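Long-range contacts in WGR domain-containing protein (PDB 2RA8), which is of unknown function but joins a WGR domain, a module also found in some poly(ADP-ribose) polymerases, to a leucine-rich-repeat domain: residues K2-F7 with G64-E70; E122-A128 with E160-L164; I131-K135 with P166-P172. All blocks are in the same frame, centred on the assembly; numbering follows the deposited sequence.

Contact 1: residues K2-F7 with G64-E70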
loop_
_atom_site.group_PDB
_atom_site.type_symbol
_atom_site.label_atom_id
_atom_site.label_comp_id
_atom_site.label_asym_id
_atom_site.label_seq_id
_atom_site.Cartn_x
_atom_site.Cartn_y
_atom_site.Cartn_z
ATOM N N LYS A 2 12.545 -25.570 -17.787
ATOM C CA LYS A 2 11.884 -24.814 -16.731
ATOM C C LYS A 2 12.781 -24.507 -15.568
ATOM O O LYS A 2 13.505 -25.371 -15.064
ATOM C CB LYS A 2 10.658 -25.563 -16.209
ATOM C CG LYS A 2 9.955 -24.854 -15.056
ATOM C CD LYS A 2 8.461 -25.171 -15.022
ATOM C CE LYS A 2 8.175 -26.638 -14.751
ATOM N NZ LYS A 2 6.700 -26.880 -14.613
ATOM N N ARG A 3 12.751 -23.252 -15.148
ATOM C CA ARG A 3 13.533 -22.835 -14.002
ATOM C C ARG A 3 12.547 -22.400 -12.962
ATOM O O ARG A 3 11.676 -21.553 -13.217
ATOM C CB ARG A 3 14.482 -21.708 -14.389
ATOM C CG ARG A 3 15.621 -22.188 -15.281
ATOM C CD ARG A 3 16.908 -21.508 -14.883
ATOM N NE ARG A 3 17.233 -20.395 -15.757
ATOM C CZ ARG A 3 17.950 -19.336 -15.392
ATOM N NH1 ARG A 3 18.417 -19.228 -14.152
ATOM N NH2 ARG A 3 18.223 -18.393 -16.283
ATOM N N VAL A 4 12.660 -23.011 -11.787
ATOM C CA VAL A 4 11.760 -22.746 -10.672
ATOM C C VAL A 4 12.374 -21.885 -9.592
ATOM O O VAL A 4 13.518 -22.098 -9.188
ATOM C CB VAL A 4 11.288 -24.074 -10.054
ATOM C CG1 VAL A 4 10.191 -23.816 -9.028
ATOM C CG2 VAL A 4 10.786 -24.999 -11.160
ATOM N N PHE A 5 11.609 -20.913 -9.111
ATOM C CA PHE A 5 12.087 -20.006 -8.066
ATOM C C PHE A 5 11.097 -19.932 -6.921
ATOM O O PHE A 5 9.892 -20.108 -7.119
ATOM C CB PHE A 5 12.332 -18.602 -8.657
ATOM C CG PHE A 5 13.299 -18.592 -9.815
ATOM C CD1 PHE A 5 12.913 -19.048 -11.072
ATOM C CD2 PHE A 5 14.595 -18.119 -9.647
ATOM C CE1 PHE A 5 13.806 -19.033 -12.144
ATOM C CE2 PHE A 5 15.493 -18.103 -10.711
ATOM C CZ PHE A 5 15.096 -18.558 -11.960
ATOM N N VAL A 6 11.603 -19.661 -5.718
ATOM C CA VAL A 6 10.780 -19.597 -4.517
ATOM C C VAL A 6 11.057 -18.385 -3.637
ATOM O O VAL A 6 12.209 -18.003 -3.437
ATOM C CB VAL A 6 10.992 -20.879 -3.665
ATOM C CG1 VAL A 6 10.227 -20.774 -2.356
ATOM C CG2 VAL A 6 10.539 -22.095 -4.449
ATOM N N PHE A 7 9.995 -17.781 -3.107
ATOM C CA PHE A 7 10.124 -16.626 -2.217
ATOM C C PHE A 7 9.370 -16.898 -0.936
ATOM O O PHE A 7 8.177 -17.211 -0.973
ATOM C CB PHE A 7 9.551 -15.352 -2.855
ATOM C CG PHE A 7 9.769 -14.115 -2.024
ATOM C CD1 PHE A 7 11.003 -13.474 -2.022
ATOM C CD2 PHE A 7 8.757 -13.616 -1.212
ATOM C CE1 PHE A 7 11.225 -12.357 -1.222
ATOM C CE2 PHE A 7 8.974 -12.498 -0.409
ATOM C CZ PHE A 7 10.209 -11.872 -0.418
ATOM N N GLY A 64 14.372 -11.179 -4.448
ATOM C CA GLY A 64 14.556 -12.154 -3.385
ATOM C C GLY A 64 14.186 -13.591 -3.710
ATOM O O GLY A 64 14.357 -14.478 -2.869
ATOM N N TYR A 65 13.670 -13.836 -4.913
ATOM C CA TYR A 65 13.316 -15.197 -5.303
ATOM C C TYR A 65 14.585 -16.009 -5.426
ATOM O O TYR A 65 15.575 -15.541 -5.990
ATOM C CB TYR A 65 12.563 -15.184 -6.626
ATOM C CG TYR A 65 11.086 -14.942 -6.469
ATOM C CD1 TYR A 65 10.192 -16.005 -6.422
ATOM C CD2 TYR A 65 10.584 -13.648 -6.344
ATOM C CE1 TYR A 65 8.833 -15.789 -6.264
ATOM C CE2 TYR A 65 9.230 -13.421 -6.179
ATOM C CZ TYR A 65 8.364 -14.498 -6.144
ATOM O OH TYR A 65 7.022 -14.273 -5.996
ATOM N N VAL A 66 14.570 -17.221 -4.882
ATOM C CA VAL A 66 15.740 -18.095 -4.928
ATOM C C VAL A 66 15.494 -19.280 -5.808
ATOM O O VAL A 66 14.530 -20.026 -5.594
ATOM C CB VAL A 66 16.108 -18.610 -3.521
ATOM C CG1 VAL A 66 17.369 -19.476 -3.596
ATOM C CG2 VAL A 66 16.319 -17.431 -2.581
ATOM N N GLU A 67 16.365 -19.479 -6.797
ATOM C CA GLU A 67 16.211 -20.608 -7.712
ATOM C C GLU A 67 16.272 -21.895 -6.927
ATOM O O GLU A 67 17.202 -22.107 -6.132
ATOM C CB GLU A 67 17.300 -20.595 -8.789
ATOM C CG GLU A 67 16.881 -21.352 -10.037
ATOM C CD GLU A 67 17.771 -21.094 -11.232
ATOM O OE1 GLU A 67 18.405 -20.014 -11.295
ATOM O OE2 GLU A 67 17.816 -21.973 -12.123
ATOM N N THR A 68 15.284 -22.759 -7.162
ATOM C CA THR A 68 15.134 -24.026 -6.451
ATOM C C THR A 68 14.808 -25.176 -7.389
ATOM O O THR A 68 14.048 -25.006 -8.341
ATOM C CB THR A 68 13.968 -23.912 -5.423
ATOM O OG1 THR A 68 14.131 -22.725 -4.638
ATOM C CG2 THR A 68 13.931 -25.105 -4.501
ATOM N N LEU A 69 15.373 -26.351 -7.124
ATOM C CA LEU A 69 15.085 -27.528 -7.941
ATOM C C LEU A 69 13.597 -27.748 -7.966
ATOM O O LEU A 69 12.934 -27.663 -6.927
ATOM C CB LEU A 69 15.745 -28.779 -7.354
ATOM C CG LEU A 69 17.256 -28.919 -7.552
ATOM C CD1 LEU A 69 17.780 -30.099 -6.710
ATOM C CD2 LEU A 69 17.541 -29.145 -9.023
ATOM N N GLU A 70 13.059 -28.053 -9.144
ATOM C CA GLU A 70 11.620 -28.272 -9.276
ATOM C C GLU A 70 11.063 -29.334 -8.341
ATOM O O GLU A 70 10.017 -29.131 -7.722
ATOM C CB GLU A 70 11.267 -28.644 -10.711
ATOM C CG GLU A 70 9.836 -28.301 -11.076
ATOM C CD GLU A 70 9.465 -28.764 -12.464
ATOM O OE1 GLU A 70 10.357 -28.811 -13.338
ATOM O OE2 GLU A 70 8.274 -29.067 -12.682
HETATM O O HOH W 1 14.645 -24.663 -11.130
#
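Strand 3-8 pairs antiparallel with the short strand 66-67 at one edge of the five-stranded WGR sheet. Val6 and Val66 form the hydrogen-bonded pair, their main chains joined in both directions (Val6 N to Val66 O 3.0 Å, Val66 N to Val6 O 2.9 Å), Phe5 and Glu67 the non-hydrogen-bonded one, and Thr68 N continues the ladder with a nearly straight bond to Val4 O (2.8 Å). Beyond it the strands part enough for a water to bridge Val4 N and Thr68 O. The Thr68 hydroxyl hydrogen-bonds to Val66 O from the opposite face of that carbonyl to Val6 N, so one oxygen is gripped twice; a short hydroxyl side chain is well suited to this.

On the face carrying Phe5 and Glu67, the aliphatic CG of Glu67 lies over one face of the Phe5 ring, offset toward its rim, in a CH-pi contact. With CG anti to the backbone N (chi1 -157°) and an extended chain beyond, Glu67 reaches past the ring to a salt bridge, OE1 lying 3.0 Å from Arg3 NH1 in the guanidinium plane. Lys2 NZ makes a longer one with Glu70 OE2 (3.3 Å).

At the other end, CB of Phe7 sits over the centre of the Tyr65 ring, 3.5 Å from its centroid, while the edge of the Phe7 ring meets the Gly64 carbonyl. Gly64 takes the positive phi of a Schellman motif, a conformation natural to glycine. Tyr65 OH is hydrogen-bonded to Lys14 NZ.

Strand 13-21 flanks residues 2-7 on their other side. Helix 46-62 covers the Phe5 face through Ile57 and Thr61, and helix 70-75 brings Ala73 against Val4 and Val6.

Contact 2: residues E122-A128 with E160-L164; sequences EDCSDIA and EQVDL
A buried thiol lies beside an amide oxygen here: Cys124 SG is 3.3 Å from Gln161 OE1. Both groups are engaged elsewhere as well. Gln161 NE2 donates to Gly181 O and its OE1 accepts a weak bond from Trp146 NE1, and these outside partners probably help to fix the amide's rotation. Cysteine suits the site, its small, polarisable side chain touching Trp117 and Trp146 as well as this amide.

The main chains meet loosely. Cys124 N reaches Glu160 O in a weak, bent hydrogen bond (3.3 Å, 126° at the hydrogen), and Asp123 CA makes a bent CA-H...O contact with the same oxygen, 3.4 Å away.

The surrounding fold is a leucine-rich-repeat solenoid, in which parallel strands alternate with connections that carry short helices. Residues 122-128 lead into one such helix, 125-132, and residues 160-164 lead up to helix 165-169. Cys124 occupies the N-cap position of the first. The residue before it, Asp123, bends its carboxylate back between backbone N and carbonyl carbon (chi1 49°), and OD1 takes the Ser125 N-H at 3.0 Å, approached from above the carboxylate plane: an Asx turn. The N-terminal end of the helix would probably favour the charged form of this acid.

Val162 fills the angle between the turn and the helix with its two methyls. CG1 abuts Asp123 CG at 3.7 Å, the two side chains crossing at about a right angle, whereas CG2 touches Cys124 SG (3.7 Å) and Ala128 CB (3.8 Å). Alanine's single methyl lets the first helical turn come close to the branched valine. Glu160 packs through CB against Asp123 CA, and its carboxylate turns away, keeping the two acids apart.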
loop_
_atom_site.group_PDB
_atom_site.type_symbol
_atom_site.label_atom_id
_atom_site.label_comp_id
_atom_site.label_asym_id
_atom_site.label_seq_id
_atom_site.Cartn_x
_atom_site.Cartn_y
_atom_site.Cartn_z
ATOM N N GLU A 122 -8.072 -4.509 25.017
ATOM C CA GLU A 122 -7.248 -5.402 25.843
ATOM C C GLU A 122 -5.812 -5.413 25.367
ATOM O O GLU A 122 -5.544 -5.130 24.199
ATOM C CB GLU A 122 -7.756 -6.855 25.770
ATOM C CG GLU A 122 -9.272 -7.072 25.713
ATOM C CD GLU A 122 -9.837 -7.054 24.292
ATOM O OE1 GLU A 122 -10.902 -7.672 24.072
ATOM O OE2 GLU A 122 -9.233 -6.417 23.402
ATOM N N ASP A 123 -4.870 -5.733 26.255
ATOM C CA ASP A 123 -3.479 -5.824 25.825
ATOM C C ASP A 123 -3.362 -7.224 25.275
ATOM O O ASP A 123 -4.375 -7.910 25.138
ATOM C CB ASP A 123 -2.491 -5.608 26.986
ATOM C CG ASP A 123 -2.810 -6.452 28.216
ATOM O OD1 ASP A 123 -3.356 -7.566 28.075
ATOM O OD2 ASP A 123 -2.491 -5.997 29.336
ATOM N N CYS A 124 -2.157 -7.682 24.957
ATOM C CA CYS A 124 -2.037 -9.026 24.396
ATOM C C CYS A 124 -1.646 -10.060 25.414
ATOM O O CYS A 124 -0.987 -11.050 25.085
ATOM C CB CYS A 124 -1.029 -9.018 23.243
ATOM S SG CYS A 124 0.536 -8.231 23.656
ATOM N N SER A 125 -2.071 -9.849 26.659
ATOM C CA SER A 125 -1.756 -10.765 27.761
ATOM C C SER A 125 -2.174 -12.205 27.562
ATOM O O SER A 125 -1.444 -13.125 27.950
ATOM C CB SER A 125 -2.386 -10.260 29.060
ATOM O OG SER A 125 -1.376 -9.855 29.961
ATOM N N ASP A 126 -3.355 -12.414 26.984
ATOM C CA ASP A 126 -3.863 -13.761 26.738
ATOM C C ASP A 126 -2.959 -14.510 25.810
ATOM O O ASP A 126 -2.717 -15.707 25.985
ATOM C CB ASP A 126 -5.261 -13.707 26.113
ATOM C CG ASP A 126 -6.352 -13.524 27.139
ATOM O OD1 ASP A 126 -6.183 -12.685 28.048
ATOM O OD2 ASP A 126 -7.386 -14.214 27.026
ATOM N N ILE A 127 -2.456 -13.798 24.805
ATOM C CA ILE A 127 -1.573 -14.383 23.807
ATOM C C ILE A 127 -0.237 -14.717 24.441
ATOM O O ILE A 127 0.264 -15.834 24.302
ATOM C CB ILE A 127 -1.372 -13.402 22.638
ATOM C CG1 ILE A 127 -2.746 -12.840 22.181
ATOM C CG2 ILE A 127 -0.656 -14.094 21.498
ATOM C CD1 ILE A 127 -3.738 -13.902 21.727
ATOM N N ALA A 128 0.349 -13.759 25.150
ATOM C CA ALA A 128 1.631 -14.013 25.799
ATOM C C ALA A 128 1.506 -15.157 26.791
ATOM O O ALA A 128 2.342 -16.063 26.812
ATOM C CB ALA A 128 2.122 -12.766 26.501
ATOM N N GLU A 160 -1.339 -2.172 22.367
ATOM C CA GLU A 160 -1.011 -2.444 23.766
ATOM C C GLU A 160 -0.242 -3.733 23.943
ATOM O O GLU A 160 -0.810 -4.827 23.898
ATOM C CB GLU A 160 -2.288 -2.502 24.621
ATOM C CG GLU A 160 -3.067 -1.197 24.662
ATOM C CD GLU A 160 -2.182 -0.013 24.998
ATOM O OE1 GLU A 160 -1.426 -0.099 25.990
ATOM O OE2 GLU A 160 -2.242 1.003 24.274
ATOM N N GLN A 161 1.061 -3.601 24.164
ATOM C CA GLN A 161 1.917 -4.762 24.352
ATOM C C GLN A 161 2.027 -5.154 25.808
ATOM O O GLN A 161 1.371 -4.570 26.669
ATOM C CB GLN A 161 3.310 -4.465 23.783
ATOM C CG GLN A 161 3.296 -4.052 22.309
ATOM C CD GLN A 161 2.956 -5.201 21.377
ATOM O OE1 GLN A 161 2.218 -6.111 21.744
ATOM N NE2 GLN A 161 3.483 -5.153 20.157
ATOM N N VAL A 162 2.855 -6.155 26.086
ATOM C CA VAL A 162 3.075 -6.632 27.447
ATOM C C VAL A 162 4.518 -7.052 27.512
ATOM O O VAL A 162 5.261 -6.870 26.548
ATOM C CB VAL A 162 2.200 -7.863 27.772
ATOM C CG1 VAL A 162 0.721 -7.486 27.759
ATOM C CG2 VAL A 162 2.470 -8.964 26.765
ATOM N N ASP A 163 4.944 -7.597 28.641
ATOM C CA ASP A 163 6.320 -8.064 28.745
ATOM C C ASP A 163 6.393 -9.314 27.893
ATOM O O ASP A 163 5.728 -10.305 28.183
ATOM C CB ASP A 163 6.652 -8.387 30.199
ATOM C CG ASP A 163 7.996 -9.063 30.355
ATOM O OD1 ASP A 163 8.880 -8.860 29.496
ATOM O OD2 ASP A 163 8.171 -9.788 31.353
ATOM N N LEU A 164 7.172 -9.279 26.817
ATOM C CA LEU A 164 7.273 -10.457 25.956
ATOM C C LEU A 164 8.468 -11.330 26.270
ATOM O O LEU A 164 8.727 -12.303 25.568
ATOM C CB LEU A 164 7.332 -10.049 24.474
ATOM C CG LEU A 164 6.112 -9.357 23.835
ATOM C CD1 LEU A 164 6.364 -9.188 22.326
ATOM C CD2 LEU A 164 4.861 -10.182 24.062
#

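Contact 3: residues I131-K135 with P166-P172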
loop_
_atom_site.group_PDB
_atom_site.type_symbol
_atom_site.label_atom_id
_atom_site.label_comp_id
_atom_site.label_asym_id
_atom_site.label_seq_id
_atom_site.Cartn_x
_atom_site.Cartn_y
_atom_site.Cartn_z
ATOM N N ILE A 131 0.904 -18.609 25.089
ATOM C CA ILE A 131 2.125 -19.190 24.537
ATOM C C ILE A 131 3.003 -19.740 25.643
ATOM O O ILE A 131 3.472 -20.874 25.564
ATOM C CB ILE A 131 2.919 -18.141 23.702
ATOM C CG1 ILE A 131 2.186 -17.863 22.381
ATOM C CG2 ILE A 131 4.334 -18.649 23.430
ATOM C CD1 ILE A 131 2.724 -16.640 21.611
ATOM N N VAL A 132 3.215 -18.946 26.690
ATOM C CA VAL A 132 4.046 -19.367 27.811
ATOM C C VAL A 132 3.545 -20.653 28.432
ATOM O O VAL A 132 4.342 -21.489 28.872
ATOM C CB VAL A 132 4.116 -18.247 28.894
ATOM C CG1 VAL A 132 4.843 -18.743 30.149
ATOM C CG2 VAL A 132 4.839 -17.042 28.329
ATOM N N GLU A 133 2.225 -20.831 28.453
ATOM C CA GLU A 133 1.619 -22.021 29.044
ATOM C C GLU A 133 1.609 -23.201 28.113
ATOM O O GLU A 133 1.226 -24.303 28.504
ATOM C CB GLU A 133 0.184 -21.725 29.500
ATOM C CG GLU A 133 0.077 -20.726 30.664
ATOM C CD GLU A 133 -1.364 -20.285 30.925
ATOM O OE1 GLU A 133 -2.222 -21.163 31.172
ATOM O OE2 GLU A 133 -1.643 -19.066 30.882
ATOM N N ASN A 134 2.032 -22.979 26.873
ATOM C CA ASN A 134 2.083 -24.044 25.871
ATOM C C ASN A 134 3.385 -23.982 25.113
ATOM O O ASN A 134 3.410 -24.104 23.886
ATOM C CB ASN A 134 0.907 -23.911 24.894
ATOM C CG ASN A 134 -0.431 -24.152 25.560
ATOM O OD1 ASN A 134 -0.780 -25.285 25.891
ATOM N ND2 ASN A 134 -1.186 -23.079 25.771
ATOM N N LYS A 135 4.482 -23.796 25.845
ATOM C CA LYS A 135 5.801 -23.707 25.235
ATOM C C LYS A 135 6.096 -24.830 24.254
ATOM O O LYS A 135 6.696 -24.597 23.202
ATOM C CB LYS A 135 6.900 -23.674 26.319
ATOM C CG LYS A 135 8.318 -23.519 25.753
ATOM C CD LYS A 135 9.382 -23.412 26.846
ATOM C CE LYS A 135 10.776 -23.255 26.237
ATOM N NZ LYS A 135 11.840 -23.003 27.251
ATOM N N PRO A 166 8.837 -13.539 28.497
ATOM C CA PRO A 166 8.469 -14.943 28.713
ATOM C C PRO A 166 8.130 -15.669 27.431
ATOM O O PRO A 166 8.322 -16.884 27.324
ATOM C CB PRO A 166 7.271 -14.847 29.653
ATOM C CG PRO A 166 7.568 -13.608 30.438
ATOM C CD PRO A 166 8.022 -12.656 29.351
ATOM N N VAL A 167 7.613 -14.926 26.455
ATOM C CA VAL A 167 7.255 -15.498 25.162
ATOM C C VAL A 167 8.513 -15.838 24.409
ATOM O O VAL A 167 8.608 -16.903 23.800
ATOM C CB VAL A 167 6.394 -14.513 24.332
ATOM C CG1 VAL A 167 6.200 -15.042 22.919
ATOM C CG2 VAL A 167 5.039 -14.329 25.007
ATOM N N LEU A 168 9.495 -14.944 24.450
ATOM C CA LEU A 168 10.754 -15.197 23.775
ATOM C C LEU A 168 11.461 -16.369 24.445
ATOM O O LEU A 168 12.161 -17.136 23.781
ATOM C CB LEU A 168 11.648 -13.946 23.809
ATOM C CG LEU A 168 11.046 -12.685 23.149
ATOM C CD1 LEU A 168 12.035 -11.541 23.259
ATOM C CD2 LEU A 168 10.706 -12.950 21.683
ATOM N N ASP A 169 11.273 -16.527 25.755
ATOM C CA ASP A 169 11.908 -17.636 26.474
ATOM C C ASP A 169 11.312 -18.970 26.077
ATOM O O ASP A 169 11.996 -19.990 26.124
ATOM C CB ASP A 169 11.777 -17.467 27.999
ATOM C CG ASP A 169 12.552 -16.262 28.532
ATOM O OD1 ASP A 169 13.417 -15.722 27.805
ATOM O OD2 ASP A 169 12.297 -15.864 29.690
ATOM N N ALA A 170 10.036 -18.966 25.693
ATOM C CA ALA A 170 9.335 -20.181 25.260
ATOM C C ALA A 170 9.648 -20.553 23.801
ATOM O O ALA A 170 9.227 -21.602 23.312
ATOM C CB ALA A 170 7.812 -20.002 25.442
HETATM N N MSE A 171 10.395 -19.701 23.106
HETATM C CA MSE A 171 10.762 -19.961 21.718
HETATM C C MSE A 171 12.250 -19.858 21.586
HETATM O O MSE A 171 12.775 -18.902 21.025
HETATM C CB MSE A 171 10.078 -18.943 20.800
HETATM C CG MSE A 171 8.575 -19.046 20.866
HETATM SE SE MSE A 171 7.690 -17.958 19.487
HETATM C CE MSE A 171 6.110 -17.475 20.453
ATOM N N PRO A 172 12.974 -20.858 22.105
ATOM C CA PRO A 172 14.438 -20.835 22.036
ATOM C C PRO A 172 15.060 -20.965 20.664
ATOM O O PRO A 172 16.246 -20.688 20.497
ATOM C CB PRO A 172 14.845 -21.968 22.981
ATOM C CG PRO A 172 13.712 -22.957 22.835
ATOM C CD PRO A 172 12.481 -22.060 22.806
#
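Lys135 NZ donates a weak hydrogen bond to the backbone oxygen of Asp169, 3.2 Å away; a long, flexible amine can reach a main-chain carbonyl from the neighbouring segment. All four torsions of the lysine are close to 180°, so its straight chain runs alongside residues 169-170. CG lies 3.2 Å from Ala170 O, a buried oxygen with no polar partner in the model, and CB and CG cover the Ala170 methyl (CG to CB 3.6 Å). Alanine suits this place because the backbones approach closely, the CA atoms of Lys135 and Ala170 being 5.0 Å apart. The Asp169 carboxylate turns elsewhere, to salt bridges with Lys190 and Arg192.

Deeper in, the contact is wholly apolar. The selenomethionine Met171 brings its terminal CE to Ile131, about equally near CG2 and CD1 (3.7 Å to CG2), the two side chains crossing at about a right angle. Val167 CG1 packs on the same isoleucine, 4.0 Å from CD1. Nearer the surface, Val132 CG2 rests on Pro166 CB at 3.5 Å.

The later residues of helix 125-132, Ile131 and Val132, are thus set beside helix 165-169 on the solenoid's helical side. Trp146 of strand 143-146 touches both Ile131 and Val167, and Met97 of helix 96-102 packs on Ile131.

In the fold
From the N terminus, contact 1 comes first: it joins the first strand to residues 64-70, closing a loop that holds the three other strands of the WGR sheet and helix 46-62. It is complete before the other two begin, and its centre lies about 38 Å from that of contact 2 and 34 Å from that of contact 3. Those two belong to the leucine-rich-repeat part and cross along the chain, residues 122-128, 131-135, 160-164 and 166-172 alternating between them. Both use helix 125-132, contact 2 at its first turn and contact 3 further along, and together they fasten it to the approach and body of helix 165-169. They touch where Ala128 packs against Val167.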